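Local coordinates for lipocalin AI-4 (Rhodnius prolixus, PDB 5H9N), which binds cysteinyl leukotrienes such as leukotriene C4 as a salivary lipocalin of a blood-feeding insect, at residues K141-L145 with E146-L150. The protein carries 1 engineered substitution. Sequence-based numbering, arbitrary orientation.
Sequences KLNQL and ELTSL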
loop_
_atom_site.group_PDB
_atom_site.type_symbol
_atom_site.label_atom_id
_atom_site.label_comp_id
_atom_site.label_asym_id
_atom_site.label_seq_id
_atom_site.Cartn_x
_atom_site.Cartn_y
_atom_site.Cartn_z
ATOM N N LYS A 141 -6.636 -15.769 2.722
ATOM C CA LYS A 141 -6.928 -14.530 2.007
ATOM C C LYS A 141 -6.129 -14.430 0.707
ATOM O O LYS A 141 -6.661 -14.028 -0.330
ATOM C CB LYS A 141 -6.634 -13.324 2.894
ATOM C CG LYS A 141 -7.057 -12.000 2.295
ATOM C CD LYS A 141 -8.549 -12.021 2.029
ATOM C CE LYS A 141 -9.155 -10.646 2.140
ATOM N NZ LYS A 141 -10.638 -10.709 2.085
ATOM N N LEU A 142 -4.855 -14.798 0.758
ATOM C CA LEU A 142 -4.018 -14.782 -0.440
ATOM C C LEU A 142 -4.539 -15.773 -1.474
ATOM O O LEU A 142 -4.551 -15.478 -2.667
ATOM C CB LEU A 142 -2.565 -15.091 -0.091
ATOM C CG LEU A 142 -1.852 -14.023 0.739
ATOM C CD1 LEU A 142 -0.513 -14.552 1.246
ATOM C CD2 LEU A 142 -1.644 -12.741 -0.077
ATOM N N ASN A 143 -4.989 -16.940 -1.023
ATOM C CA ASN A 143 -5.580 -17.897 -1.942
ATOM C C ASN A 143 -6.819 -17.315 -2.618
ATOM O O ASN A 143 -6.963 -17.411 -3.838
ATOM C CB ASN A 143 -5.930 -19.196 -1.216
ATOM C CG ASN A 143 -6.482 -20.251 -2.149
ATOM O OD1 ASN A 143 -7.694 -20.415 -2.270
ATOM N ND2 ASN A 143 -5.589 -20.971 -2.821
ATOM N N GLN A 144 -7.687 -16.695 -1.826
ATOM C CA GLN A 144 -8.921 -16.106 -2.329
ATOM C C GLN A 144 -8.653 -15.019 -3.363
ATOM O O GLN A 144 -9.395 -14.889 -4.341
ATOM C CB GLN A 144 -9.746 -15.555 -1.167
ATOM C CG GLN A 144 -10.293 -16.669 -0.273
ATOM C CD GLN A 144 -10.956 -16.162 0.995
ATOM O OE1 GLN A 144 -10.669 -15.062 1.468
ATOM N NE2 GLN A 144 -11.846 -16.975 1.559
ATOM N N LEU A 145 -7.588 -14.252 -3.160
ATOM C CA LEU A 145 -7.226 -13.186 -4.082
ATOM C C LEU A 145 -6.292 -13.634 -5.204
ATOM O O LEU A 145 -5.858 -12.807 -6.012
ATOM C CB LEU A 145 -6.561 -12.041 -3.320
ATOM C CG LEU A 145 -7.419 -11.290 -2.304
ATOM C CD1 LEU A 145 -6.535 -10.417 -1.431
ATOM C CD2 LEU A 145 -8.469 -10.444 -3.007
ATOM N N GLU A 146 -5.974 -14.927 -5.238
ATOM C CA GLU A 146 -5.060 -15.494 -6.234
ATOM C C GLU A 146 -3.678 -14.832 -6.178
ATOM O O GLU A 146 -3.081 -14.509 -7.206
ATOM C CB GLU A 146 -5.674 -15.380 -7.635
ATOM C CG GLU A 146 -7.135 -15.832 -7.678
ATOM C CD GLU A 146 -7.732 -15.822 -9.074
ATOM O OE1 GLU A 146 -7.205 -15.105 -9.947
ATOM O OE2 GLU A 146 -8.739 -16.530 -9.293
ATOM N N LEU A 147 -3.174 -14.642 -4.964
ATOM C CA LEU A 147 -1.862 -14.050 -4.729
ATOM C C LEU A 147 -0.900 -15.074 -4.141
ATOM O O LEU A 147 -0.307 -14.853 -3.082
ATOM C CB LEU A 147 -1.979 -12.858 -3.791
ATOM C CG LEU A 147 -2.837 -11.703 -4.308
ATOM C CD1 LEU A 147 -3.017 -10.689 -3.212
ATOM C CD2 LEU A 147 -2.187 -11.052 -5.537
ATOM N N THR A 148 -0.745 -16.188 -4.842
ATOM C CA THR A 148 -0.031 -17.334 -4.298
ATOM C C THR A 148 1.478 -17.308 -4.526
ATOM O O THR A 148 2.192 -18.188 -4.043
ATOM C CB THR A 148 -0.587 -18.644 -4.877
ATOM O OG1 THR A 148 -0.478 -18.620 -6.306
ATOM C CG2 THR A 148 -2.048 -18.820 -4.484
ATOM N N SER A 149 1.975 -16.314 -5.252
ATOM C CA SER A 149 3.425 -16.170 -5.370
ATOM C C SER A 149 3.889 -14.719 -5.344
ATOM O O SER A 149 4.403 -14.206 -6.343
ATOM C CB SER A 149 3.928 -16.846 -6.649
ATOM O OG SER A 149 3.359 -16.254 -7.802
ATOM N N LEU A 150 3.733 -14.065 -4.200
ATOM C CA LEU A 150 4.201 -12.688 -4.084
ATOM C C LEU A 150 5.705 -12.612 -4.306
ATOM O O LEU A 150 6.461 -13.487 -3.877
ATOM C CB LEU A 150 3.848 -12.087 -2.724
ATOM C CG LEU A 150 2.355 -11.909 -2.443
ATOM C CD1 LEU A 150 2.151 -11.372 -1.030
ATOM C CD2 LEU A 150 1.683 -11.003 -3.458
#
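Leu147 N donates to Leu142 O over 2.8 Å in a nearly straight bond, with an N-H...O angle of 174°, and so turns the chain back onto the last turn of helix 139-144. One residue earlier, Glu146 N reaches Asn143 O at 3.0 Å. This second bond is more bent. The positive phi of Glu146, 59°, leaves the helical path and brings Leu147 N round to Leu142 O. Together the two bonds supply donors to the carbonyls of Leu142 and Asn143 in the last turn.

Outside this polar core, three leucines close the turn. The CD2 methyl of Leu142 lies 3.7 Å from Leu147 CB, the two side chains crossing at about a right angle. Leu147 holds CG anti to its carbonyl carbon (chi1 -62°), which turns the side chain toward Leu145, where Leu147 CD1 lies 3.8 Å from Leu145 CB. Further along, Leu150 CD1 approaches Leu142 CD2 at 4.1 Å, a looser apolar touch from the residue just before strand 151-152. Toward the barrel, Leu107 touches Leu142 and Leu145, while Phe123 touches Leu145 and Leu147. The whole is a Schellman motif with the apolar contact between Leu142 and Leu147 that often accompanies it, ending the helix packed against the outside of a lipocalin barrel.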